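Rhodopsin (Todarodes pacificus, PDB 2Z73) detects light through its bound retinal, whose isomerisation from 11-cis to all-trans changes the receptor's conformation and activates G-protein signalling to phospholipase C. Local coordinates at residues A[133-138]-A[222-226]; A[139-143]-A[230-234]; A[258-262]-A[315-320]; A[68-72]-A[147-153]. All coordinates share one frame. Residue numbers count along the deposited sequence, not the author numbering.

Contact 1. Residues A[133-138]-A[222-226]; sequences RYNVIG and NIVMS. With BOG (octyl beta-D-glucopyranoside), chain C.
Residues 133-138 are helical and end in a wider pi-type turn at 134-138, where Gly-138 N bonds to Arg-133 O at 3.2 Å. Against them lies 222-226, helical to Val-224, with Met-225 the first residue to leave helical angles. The backbones come closest at Gly-138 and Ile-223, whose CA atoms are 4.1 Å apart. Apolar packing centres on Ile-223 (chi1 m, chi2 t), a knob in a hole formed by Arg-133, Tyr-134, Ile-137 and Gly-138. Its CG1 lies 3.6 Å from Gly-138 CA, its CG2 3.7 Å from Ile-137 CG2, and its CD1 3.7 Å from Arg-133 CB. The polar groups Asn-222 OD1 and Gly-138 O meet carbon atoms: OD1 lies at the Tyr-134 ring edge, 3.1 Å from CE2, and Gly-138 O lies 3.2 Å from Ser-226 CB. The Arg-133 guanidinium leads away to a salt bridge with Glu-256, with the BOG chain over one face. Arg-133 and Tyr-134 are the Arg-Tyr of the D/E-R-Y motif of class A receptors, here at the cytoplasmic junction of transmembrane helices 3 and 5.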
# COMPACT_ATOMS: atom_id res chain seq x y z
N ARG A 133 -8.31 2.52 -13.57
CA ARG A 133 -7.37 2.58 -14.68
C ARG A 133 -7.91 1.80 -15.88
O ARG A 133 -7.81 2.25 -17.02
CB ARG A 133 -6.01 2.03 -14.25
CG ARG A 133 -5.24 2.91 -13.27
CD ARG A 133 -5.00 4.31 -13.81
NE ARG A 133 -6.21 5.12 -13.77
CZ ARG A 133 -6.36 6.31 -14.36
NH1 ARG A 133 -5.37 6.85 -15.06
NH2 ARG A 133 -7.51 6.95 -14.25
N TYR A 134 -8.48 0.63 -15.62
CA TYR A 134 -9.04 -0.19 -16.67
C TYR A 134 -10.23 0.47 -17.36
O TYR A 134 -10.44 0.29 -18.55
CB TYR A 134 -9.48 -1.55 -16.12
CG TYR A 134 -10.43 -2.30 -17.04
CD1 TYR A 134 -11.78 -2.45 -16.71
CD2 TYR A 134 -9.98 -2.84 -18.24
CE1 TYR A 134 -12.65 -3.13 -17.56
CE2 TYR A 134 -10.84 -3.52 -19.09
CZ TYR A 134 -12.17 -3.66 -18.74
OH TYR A 134 -13.02 -4.33 -19.59
N ASN A 135 -11.02 1.23 -16.60
CA ASN A 135 -12.19 1.90 -17.18
C ASN A 135 -11.82 3.12 -18.03
O ASN A 135 -12.52 3.47 -18.98
CB ASN A 135 -13.16 2.35 -16.09
CG ASN A 135 -14.06 1.23 -15.61
OD1 ASN A 135 -14.69 0.55 -16.42
ND2 ASN A 135 -14.14 1.04 -14.30
N VAL A 136 -10.71 3.77 -17.69
CA VAL A 136 -10.29 4.94 -18.43
C VAL A 136 -9.28 4.60 -19.52
O VAL A 136 -9.27 5.23 -20.58
CB VAL A 136 -9.70 6.03 -17.49
CG1 VAL A 136 -8.55 5.46 -16.68
CG2 VAL A 136 -9.22 7.23 -18.30
N ILE A 137 -8.43 3.61 -19.28
CA ILE A 137 -7.41 3.21 -20.24
C ILE A 137 -7.57 1.79 -20.77
O ILE A 137 -7.24 1.52 -21.92
CB ILE A 137 -5.99 3.31 -19.64
CG1 ILE A 137 -5.66 4.76 -19.31
CG2 ILE A 137 -4.97 2.77 -20.63
CD1 ILE A 137 -5.59 5.67 -20.52
N GLY A 138 -8.05 0.88 -19.94
CA GLY A 138 -8.22 -0.50 -20.35
C GLY A 138 -9.28 -0.74 -21.41
O GLY A 138 -9.10 -1.59 -22.29
N ASN A 222 -5.18 -6.41 -18.73
CA ASN A 222 -6.29 -6.02 -19.59
C ASN A 222 -6.02 -4.67 -20.23
O ASN A 222 -6.63 -4.31 -21.24
CB ASN A 222 -7.58 -5.96 -18.77
CG ASN A 222 -8.82 -6.19 -19.61
OD1 ASN A 222 -9.03 -5.52 -20.62
ND2 ASN A 222 -9.65 -7.13 -19.18
N ILE A 223 -5.12 -3.91 -19.63
CA ILE A 223 -4.76 -2.60 -20.15
C ILE A 223 -3.66 -2.79 -21.18
O ILE A 223 -3.51 -2.00 -22.11
CB ILE A 223 -4.28 -1.67 -18.99
CG1 ILE A 223 -5.49 -1.24 -18.16
CG2 ILE A 223 -3.54 -0.46 -19.54
CD1 ILE A 223 -5.15 -0.41 -16.94
N VAL A 224 -2.90 -3.87 -21.00
CA VAL A 224 -1.81 -4.19 -21.92
C VAL A 224 -2.41 -4.80 -23.17
O VAL A 224 -2.04 -4.44 -24.29
CB VAL A 224 -0.84 -5.21 -21.28
CG1 VAL A 224 0.23 -5.59 -22.29
CG2 VAL A 224 -0.22 -4.62 -20.02
N MET A 225 -3.33 -5.74 -22.97
CA MET A 225 -4.01 -6.41 -24.08
C MET A 225 -5.09 -5.48 -24.60
O MET A 225 -6.21 -5.92 -24.89
CB MET A 225 -4.64 -7.72 -23.62
CG MET A 225 -3.67 -8.78 -23.09
SD MET A 225 -2.65 -9.56 -24.36
CE MET A 225 -1.04 -8.85 -24.00
N SER A 226 -4.76 -4.20 -24.70
CA SER A 226 -5.70 -3.19 -25.18
C SER A 226 -4.93 -1.98 -25.66
O SER A 226 -5.51 -1.01 -26.14
CB SER A 226 -6.66 -2.78 -24.06
OG SER A 226 -5.96 -2.28 -22.94
C1 BOG C . -7.59 12.33 -13.50
O1 BOG C . -7.18 11.05 -13.28
C2 BOG C . -6.39 12.88 -14.24
O2 BOG C . -5.14 12.84 -13.45
C3 BOG C . -6.83 14.25 -14.50
O3 BOG C . -5.75 14.77 -15.19
C4 BOG C . -8.17 14.25 -15.33
O4 BOG C . -8.60 15.55 -15.59
C5 BOG C . -9.30 13.69 -14.58
O5 BOG C . -8.85 12.36 -14.33
C6 BOG C . -10.65 13.66 -15.42
O6 BOG C . -11.77 13.08 -14.56
C1' BOG C . -7.65 10.87 -11.98
C2' BOG C . -7.54 9.43 -11.85
C3' BOG C . -6.68 9.29 -10.65
C4' BOG C . -5.91 8.15 -11.01
C5' BOG C . -5.27 7.74 -9.74
C6' BOG C . -4.08 7.12 -10.22
C7' BOG C . -3.41 6.77 -8.95
C8' BOG C . -2.03 6.78 -9.35

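Contact 2. Residues A[139-143]-A[230-234]; sequences RPMAA and HEKEM
Bonding of a carboxylate to successive backbone amides joins two cytoplasmic elements of the seven-helix receptor: the loop following transmembrane helix 3 and helix 227-238, beyond transmembrane helix 5. Segment 139-143 is irregular; Arg-139 and Pro-140 are extended, then Met-141 and Ala-142 fold into a turn in which Ala-143 N bonds to Pro-140 O at 2.7 Å. Segment 230-234 is helical throughout. The backbones approach most closely at Pro-140 and His-230, with 6.2 Å between their CA atoms.

Met-141 has the most surface covered, and its CA-to-CB bond points toward the helix. With chi1 m and chi2 t, the side chain extends so that SD reaches the edge of the His-230 ring, 4.2 Å from the centroid and 3.4 Å from ND1, a sulfur-aromatic contact. Met-234 closes the apolar end and itself packs on Leu-246 and Gln-250 of helix 246-286.

Glu-233 comes next. Its CB also points toward the partner, and chi1 and chi2 both t carry the carboxylate across to the loop. Met-141 N donates to Glu-233 OE1 at 2.8 Å with an angle of 153°, while Ala-142 N makes a weak bond to Glu-233 OE2 at 3.4 Å. Glu-233 OE2 also lies 3.6 Å from Pro-140 CB. His-230, with chi1 t, has its ring turned to the loop. Beyond it, the methyl groups Met-141 CE and Met-234 CE meet at 3.7 Å.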
# COMPACT_ATOMS: atom_id res chain seq x y z
N ARG A 139 -10.38 -0.00 -21.33
CA ARG A 139 -11.48 -0.13 -22.28
C ARG A 139 -11.24 0.74 -23.52
O ARG A 139 -10.32 1.56 -23.54
CB ARG A 139 -12.79 0.26 -21.60
CG ARG A 139 -12.94 -0.36 -20.22
CD ARG A 139 -14.24 0.01 -19.52
NE ARG A 139 -15.38 -0.71 -20.06
CZ ARG A 139 -16.49 -0.97 -19.37
NH1 ARG A 139 -16.60 -0.55 -18.11
NH2 ARG A 139 -17.49 -1.63 -19.93
N PRO A 140 -12.06 0.58 -24.57
CA PRO A 140 -11.86 1.41 -25.76
C PRO A 140 -12.25 2.88 -25.53
O PRO A 140 -13.16 3.17 -24.75
CB PRO A 140 -12.73 0.72 -26.81
CG PRO A 140 -13.85 0.17 -26.00
CD PRO A 140 -13.15 -0.39 -24.78
N MET A 141 -11.56 3.79 -26.21
CA MET A 141 -11.81 5.22 -26.06
C MET A 141 -13.27 5.60 -26.22
O MET A 141 -13.74 6.58 -25.65
CB MET A 141 -10.97 6.01 -27.07
CG MET A 141 -9.47 5.81 -26.92
SD MET A 141 -8.50 6.79 -28.09
CE MET A 141 -7.91 8.12 -27.03
N ALA A 142 -14.00 4.80 -26.99
CA ALA A 142 -15.42 5.06 -27.22
C ALA A 142 -16.24 4.74 -25.98
O ALA A 142 -17.24 5.39 -25.70
CB ALA A 142 -15.91 4.24 -28.42
N ALA A 143 -15.80 3.73 -25.22
CA ALA A 143 -16.51 3.31 -24.01
C ALA A 143 -15.82 3.73 -22.71
O ALA A 143 -16.24 3.35 -21.62
CB ALA A 143 -16.70 1.79 -24.03
N HIS A 230 -6.33 0.04 -28.71
CA HIS A 230 -6.34 1.49 -28.67
C HIS A 230 -5.44 2.06 -29.77
O HIS A 230 -5.74 3.10 -30.35
CB HIS A 230 -5.86 1.96 -27.29
CG HIS A 230 -5.36 3.37 -27.25
ND1 HIS A 230 -6.11 4.45 -27.65
CD2 HIS A 230 -4.17 3.87 -26.83
CE1 HIS A 230 -5.41 5.55 -27.48
NE2 HIS A 230 -4.23 5.23 -26.99
N GLU A 231 -4.34 1.37 -30.05
CA GLU A 231 -3.40 1.81 -31.07
C GLU A 231 -4.13 2.03 -32.39
O GLU A 231 -3.98 3.07 -33.03
CB GLU A 231 -2.29 0.76 -31.26
CG GLU A 231 -1.13 1.23 -32.13
CD GLU A 231 -0.15 0.11 -32.44
OE1 GLU A 231 0.32 -0.56 -31.50
OE2 GLU A 231 0.17 -0.09 -33.64
N LYS A 232 -4.91 1.03 -32.80
CA LYS A 232 -5.67 1.12 -34.04
C LYS A 232 -6.73 2.20 -33.91
O LYS A 232 -6.76 3.16 -34.68
CB LYS A 232 -6.34 -0.22 -34.35
CG LYS A 232 -5.40 -1.33 -34.82
CD LYS A 232 -4.96 -1.11 -36.26
CE LYS A 232 -4.16 -2.30 -36.78
NZ LYS A 232 -3.77 -2.14 -38.21
N GLU A 233 -7.59 2.04 -32.91
CA GLU A 233 -8.68 2.97 -32.64
C GLU A 233 -8.26 4.44 -32.70
O GLU A 233 -9.00 5.28 -33.22
CB GLU A 233 -9.29 2.68 -31.27
CG GLU A 233 -10.37 3.65 -30.85
CD GLU A 233 -10.92 3.35 -29.48
OE1 GLU A 233 -10.11 3.27 -28.52
OE2 GLU A 233 -12.15 3.20 -29.35
N MET A 234 -7.08 4.75 -32.17
CA MET A 234 -6.58 6.11 -32.16
C MET A 234 -6.51 6.64 -33.59
O MET A 234 -6.88 7.78 -33.87
CB MET A 234 -5.18 6.15 -31.53
CG MET A 234 -4.99 7.24 -30.47
SD MET A 234 -5.23 8.93 -31.07
CE MET A 234 -6.80 9.34 -30.31

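Contact 3. Residues A[258-262]-A[315-320]; sequences RLAKI and YSVSHP. With PLM (palmitic acid), chain F; BOG (octyl beta-D-glucopyranoside), chain C.
The cytoplasmic end of transmembrane helix 7, with the tyrosine of the class A NPxxY motif (Tyr-315), meets transmembrane helix 6 here. Residues 258-262 are helical. Segment 315-320 leaves helix 311-318 and turns at His-319, the N-cap of helix 320-329, whose ND1 caps Phe-322 N. Nearest CA pairs are Ile-262 with Ser-318 (7.2 Å) and Leu-259 with His-319 (7.4 Å). Arg-258, extended with chi1 to chi3 all t, donates NE to Ser-318 O at 2.9 Å and 170°, so an exposed side chain secures the backbone at the turn. Beneath it Ile-262 (chi1 m, chi2 t) points toward the turn: CD1 lies 3.9 Å from His-319 CD2, and CG2 meets the Tyr-315 ring edge at CD2, 4.1 Å away. Leu-259 CD1 packs 3.2 Å from His-319 NE2. The arrangement is bordered by helix 104-138, where Arg-133 touches Leu-259 and Ala-260, and by helix 70-87, whose Ile-73 and Leu-76 pack on Tyr-315.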
# COMPACT_ATOMS: atom_id res chain seq x y z
N ARG A 258 0.24 7.71 -17.74
CA ARG A 258 1.27 7.98 -16.73
C ARG A 258 0.80 7.57 -15.34
O ARG A 258 1.56 6.96 -14.58
CB ARG A 258 1.65 9.46 -16.72
CG ARG A 258 2.89 9.70 -15.89
CD ARG A 258 3.28 11.17 -15.82
NE ARG A 258 4.54 11.35 -15.10
CZ ARG A 258 5.74 11.35 -15.67
NH1 ARG A 258 6.82 11.51 -14.92
NH2 ARG A 258 5.85 11.21 -16.98
N LEU A 259 -0.44 7.90 -15.01
CA LEU A 259 -1.00 7.56 -13.71
C LEU A 259 -1.12 6.05 -13.57
O LEU A 259 -0.87 5.49 -12.50
CB LEU A 259 -2.38 8.21 -13.52
CG LEU A 259 -2.53 9.65 -13.00
CD1 LEU A 259 -1.80 9.79 -11.68
CD2 LEU A 259 -2.00 10.65 -14.00
N ALA A 260 -1.51 5.38 -14.66
CA ALA A 260 -1.64 3.93 -14.65
C ALA A 260 -0.28 3.35 -14.35
O ALA A 260 -0.15 2.41 -13.55
CB ALA A 260 -2.13 3.45 -15.99
N LYS A 261 0.74 3.90 -14.99
CA LYS A 261 2.10 3.46 -14.76
C LYS A 261 2.39 3.59 -13.27
O LYS A 261 2.77 2.63 -12.62
CB LYS A 261 3.07 4.31 -15.57
CG LYS A 261 3.21 3.88 -17.02
CD LYS A 261 4.04 4.90 -17.80
CE LYS A 261 4.47 4.36 -19.16
NZ LYS A 261 3.31 3.90 -19.98
N ILE A 262 2.19 4.79 -12.73
CA ILE A 262 2.41 5.03 -11.30
C ILE A 262 1.79 3.92 -10.46
O ILE A 262 2.46 3.32 -9.62
CB ILE A 262 1.79 6.37 -10.85
CG1 ILE A 262 2.39 7.52 -11.66
CG2 ILE A 262 2.07 6.60 -9.37
CD1 ILE A 262 1.75 8.86 -11.37
N TYR A 315 5.12 9.19 -5.58
CA TYR A 315 4.28 10.25 -6.13
C TYR A 315 5.09 11.52 -6.37
O TYR A 315 4.98 12.15 -7.42
CB TYR A 315 3.16 10.61 -5.16
CG TYR A 315 2.16 9.52 -4.85
CD1 TYR A 315 1.63 9.39 -3.56
CD2 TYR A 315 1.67 8.68 -5.84
CE1 TYR A 315 0.65 8.45 -3.27
CE2 TYR A 315 0.68 7.73 -5.56
CZ TYR A 315 0.18 7.63 -4.27
OH TYR A 315 -0.80 6.71 -3.99
N SER A 316 5.89 11.90 -5.38
CA SER A 316 6.68 13.13 -5.46
C SER A 316 7.68 13.21 -6.60
O SER A 316 8.12 14.31 -6.96
CB SER A 316 7.39 13.39 -4.13
OG SER A 316 8.48 12.51 -3.95
N VAL A 317 8.04 12.07 -7.18
CA VAL A 317 9.01 12.07 -8.29
C VAL A 317 8.39 11.74 -9.64
O VAL A 317 9.08 11.81 -10.65
CB VAL A 317 10.15 11.05 -8.05
CG1 VAL A 317 10.89 11.38 -6.79
CG2 VAL A 317 9.58 9.64 -7.98
N SER A 318 7.11 11.39 -9.66
CA SER A 318 6.46 11.02 -10.92
C SER A 318 5.05 11.54 -11.12
O SER A 318 4.48 11.38 -12.19
CB SER A 318 6.41 9.51 -11.05
OG SER A 318 5.55 8.97 -10.07
N HIS A 319 4.48 12.15 -10.09
CA HIS A 319 3.12 12.66 -10.23
C HIS A 319 3.13 14.17 -10.46
O HIS A 319 3.34 14.95 -9.53
CB HIS A 319 2.32 12.32 -8.98
CG HIS A 319 0.84 12.40 -9.18
ND1 HIS A 319 0.21 13.57 -9.54
CD2 HIS A 319 -0.12 11.45 -9.11
CE1 HIS A 319 -1.09 13.34 -9.68
NE2 HIS A 319 -1.31 12.06 -9.42
N PRO A 320 2.88 14.61 -11.71
CA PRO A 320 2.85 16.03 -12.10
C PRO A 320 1.96 16.95 -11.27
O PRO A 320 2.47 17.86 -10.60
CB PRO A 320 2.45 15.97 -13.57
CG PRO A 320 1.59 14.76 -13.64
CD PRO A 320 2.38 13.77 -12.81
C1 PLM F . 11.89 13.87 -4.44
O2 PLM F . 10.71 13.69 -4.70
C2 PLM F . 12.49 13.23 -3.18
C3 PLM F . 11.76 13.60 -1.88
C4 PLM F . 12.62 13.27 -0.67
C5 PLM F . 12.03 12.15 0.12
C6 PLM F . 12.91 11.84 1.31
C7 PLM F . 13.53 10.47 1.15
C8 PLM F . 14.44 10.11 2.34
C9 PLM F . 14.48 8.60 2.56
CA PLM F . 15.89 8.09 2.66
CB PLM F . 15.93 6.60 2.39
CC PLM F . 17.17 5.96 2.97
CD PLM F . 17.19 4.47 2.68
CE PLM F . 18.44 4.09 1.94
CF PLM F . 18.14 3.61 0.53
CG PLM F . 19.42 3.23 -0.23
C1 BOG C . -7.59 12.33 -13.50
O1 BOG C . -7.18 11.05 -13.28
C2 BOG C . -6.39 12.88 -14.24
O2 BOG C . -5.14 12.84 -13.45
C3 BOG C . -6.83 14.25 -14.50
O3 BOG C . -5.75 14.77 -15.19
C4 BOG C . -8.17 14.25 -15.33
O4 BOG C . -8.60 15.55 -15.59
C5 BOG C . -9.30 13.69 -14.58
O5 BOG C . -8.85 12.36 -14.33
C6 BOG C . -10.65 13.66 -15.42
O6 BOG C . -11.77 13.08 -14.56
C1' BOG C . -7.65 10.87 -11.98
C2' BOG C . -7.54 9.43 -11.85
C3' BOG C . -6.68 9.29 -10.65
C4' BOG C . -5.91 8.15 -11.01
C5' BOG C . -5.27 7.74 -9.74
C6' BOG C . -4.08 7.12 -10.22
C7' BOG C . -3.41 6.77 -8.95
C8' BOG C . -2.03 6.78 -9.35

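Contact 4. Residues A[68-72]-A[147-153]; sequences PANMF and MSHRRAF. With BOG (octyl beta-D-glucopyranoside), chain C.
This is apolar and aromatic packing between the cytoplasmic starts of transmembrane helices 2 and 4 in the seven-helix bundle, and it shows how two helix starts can interlock without polar bonds between them. Met-147 and Ser-148 are extended and lead into helix 149-167. Ser-148 is its N-cap: with chi1 p, OG accepts from Arg-151 N at 3.2 Å. In 68-72 the backbone has helical angles throughout. The CA atoms are nearest at Pro-68 and His-149 (5.0 Å) and at Ala-69 and Met-147 (5.6 Å).

Pro-68, the most covered residue, points toward the other segment and fits against the bend before the helix; its CG is 3.4 Å from Met-147 O and its CB 4.0 Å from Met-147 CG. Met-71 (chi1 m, chi2 t) sets SD at the His-149 ring edge, 3.7 Å from ND1, and against Ala-152 CB at 4.0 Å. Met-147 folds back with chi1 t and chi2 p into a Met-aromatic contact with Phe-72: CE is 3.4 Å from ring atom CE2 and SD 5.3 Å from the centroid. Phe-72 also reaches Met-128 and Ile-129 of helix 104-138, so that helix backs the joint, while BOG C2' lies 3.5 Å from Ala-69 CB. Over the His-149 ring a CH-pi contact places Pro-68 CG 3.5 Å from the centroid and 5° off the normal.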
# COMPACT_ATOMS: atom_id res chain seq x y z
N PRO A 68 -12.97 12.04 -8.36
CA PRO A 68 -13.37 10.89 -7.54
C PRO A 68 -12.32 9.80 -7.32
O PRO A 68 -12.11 9.36 -6.20
CB PRO A 68 -14.61 10.37 -8.26
CG PRO A 68 -15.23 11.62 -8.77
CD PRO A 68 -14.03 12.35 -9.34
N ALA A 69 -11.66 9.37 -8.39
CA ALA A 69 -10.63 8.33 -8.29
C ALA A 69 -9.56 8.66 -7.25
O ALA A 69 -9.08 7.77 -6.55
CB ALA A 69 -9.98 8.10 -9.65
N ASN A 70 -9.19 9.93 -7.16
CA ASN A 70 -8.18 10.38 -6.21
C ASN A 70 -8.56 10.06 -4.77
O ASN A 70 -7.71 10.10 -3.88
CB ASN A 70 -7.96 11.88 -6.36
CG ASN A 70 -7.03 12.21 -7.49
OD1 ASN A 70 -6.88 13.37 -7.86
ND2 ASN A 70 -6.39 11.19 -8.05
N MET A 71 -9.83 9.75 -4.56
CA MET A 71 -10.30 9.38 -3.23
C MET A 71 -9.54 8.10 -2.84
O MET A 71 -9.12 7.95 -1.69
CB MET A 71 -11.81 9.12 -3.25
CG MET A 71 -12.67 10.39 -3.32
SD MET A 71 -14.46 10.08 -3.59
CE MET A 71 -14.81 8.99 -2.15
N PHE A 72 -9.35 7.21 -3.82
CA PHE A 72 -8.62 5.96 -3.58
C PHE A 72 -7.23 6.31 -3.07
O PHE A 72 -6.74 5.69 -2.13
CB PHE A 72 -8.48 5.13 -4.86
CG PHE A 72 -9.79 4.67 -5.45
CD1 PHE A 72 -10.83 4.22 -4.64
CD2 PHE A 72 -9.98 4.68 -6.83
CE1 PHE A 72 -12.04 3.80 -5.21
CE2 PHE A 72 -11.18 4.26 -7.40
CZ PHE A 72 -12.21 3.82 -6.59
N MET A 147 -14.30 7.69 -13.15
CA MET A 147 -14.80 7.35 -11.82
C MET A 147 -15.78 8.39 -11.29
O MET A 147 -15.58 9.60 -11.46
CB MET A 147 -13.62 7.19 -10.85
CG MET A 147 -14.01 6.66 -9.49
SD MET A 147 -14.89 5.10 -9.59
CE MET A 147 -13.53 3.95 -9.85
N SER A 148 -16.83 7.92 -10.63
CA SER A 148 -17.83 8.81 -10.06
C SER A 148 -17.79 8.70 -8.54
O SER A 148 -17.44 7.66 -7.99
CB SER A 148 -19.23 8.43 -10.56
OG SER A 148 -19.64 7.17 -10.06
N HIS A 149 -18.15 9.79 -7.86
CA HIS A 149 -18.16 9.82 -6.41
C HIS A 149 -18.99 8.65 -5.87
O HIS A 149 -18.57 7.97 -4.94
CB HIS A 149 -18.74 11.14 -5.90
CG HIS A 149 -17.83 12.31 -6.13
ND1 HIS A 149 -16.65 12.49 -5.44
CD2 HIS A 149 -17.92 13.36 -6.99
CE1 HIS A 149 -16.06 13.59 -5.86
NE2 HIS A 149 -16.81 14.14 -6.80
N ARG A 150 -20.16 8.43 -6.46
CA ARG A 150 -21.01 7.33 -6.03
C ARG A 150 -20.19 6.06 -6.04
O ARG A 150 -19.92 5.49 -4.98
CB ARG A 150 -22.21 7.18 -6.98
CG ARG A 150 -23.41 8.05 -6.62
CD ARG A 150 -23.04 9.52 -6.51
NE ARG A 150 -22.43 10.00 -7.75
CZ ARG A 150 -21.90 11.21 -7.88
NH1 ARG A 150 -21.37 11.58 -9.05
NH2 ARG A 150 -21.89 12.05 -6.86
N ARG A 151 -19.79 5.63 -7.23
CA ARG A 151 -18.99 4.42 -7.36
C ARG A 151 -17.83 4.40 -6.37
O ARG A 151 -17.75 3.52 -5.51
CB ARG A 151 -18.46 4.28 -8.80
CG ARG A 151 -19.22 3.26 -9.65
CD ARG A 151 -20.69 3.64 -9.84
NE ARG A 151 -20.88 4.60 -10.93
CZ ARG A 151 -22.05 5.13 -11.26
NH1 ARG A 151 -23.14 4.81 -10.58
NH2 ARG A 151 -22.13 5.97 -12.28
N ALA A 152 -16.93 5.37 -6.51
CA ALA A 152 -15.77 5.46 -5.64
C ALA A 152 -16.13 5.23 -4.17
O ALA A 152 -15.55 4.36 -3.51
CB ALA A 152 -15.11 6.82 -5.80
N PHE A 153 -17.08 6.01 -3.66
CA PHE A 153 -17.50 5.88 -2.28
C PHE A 153 -17.90 4.44 -1.93
O PHE A 153 -17.50 3.92 -0.89
CB PHE A 153 -18.66 6.83 -1.99
CG PHE A 153 -19.20 6.74 -0.59
CD1 PHE A 153 -18.36 6.90 0.50
CD2 PHE A 153 -20.55 6.46 -0.37
CE1 PHE A 153 -18.86 6.79 1.81
CE2 PHE A 153 -21.05 6.35 0.93
CZ PHE A 153 -20.20 6.51 2.02
C1 BOG C . -7.59 12.33 -13.50
O1 BOG C . -7.18 11.05 -13.28
C2 BOG C . -6.39 12.88 -14.24
O2 BOG C . -5.14 12.84 -13.45
C3 BOG C . -6.83 14.25 -14.50
O3 BOG C . -5.75 14.77 -15.19
C4 BOG C . -8.17 14.25 -15.33
O4 BOG C . -8.60 15.55 -15.59
C5 BOG C . -9.30 13.69 -14.58
O5 BOG C . -8.85 12.36 -14.33
C6 BOG C . -10.65 13.66 -15.42
O6 BOG C . -11.77 13.08 -14.56
C1' BOG C . -7.65 10.87 -11.98
C2' BOG C . -7.54 9.43 -11.85
C3' BOG C . -6.68 9.29 -10.65
C4' BOG C . -5.91 8.15 -11.01
C5' BOG C . -5.27 7.74 -9.74
C6' BOG C . -4.08 7.12 -10.22
C7' BOG C . -3.41 6.77 -8.95
C8' BOG C . -2.03 6.78 -9.35

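Overall arrangement
The four contacts illustrate how a helical bundle is joined at one end, here the cytoplasmic one. Helix 104-138 is the common element: it supplies one side of contact 1, leads into the loop of contact 2, and borders contacts 3 and 4. Along the chain contacts 1, 2 and 4 cross one another, whereas contact 3 opens after all of them have closed. Contacts 1 and 2 have centres 10 Å apart and touch through Tyr-134 and Arg-139; contacts 1 and 3 (17 Å) touch where Arg-133 meets Leu-259 and Ala-260. Contacts 1, 3 and 4 all touch one BOG molecule, which therefore lies between these helix ends, on the cytoplasmic side where class A receptors generally engage G proteins.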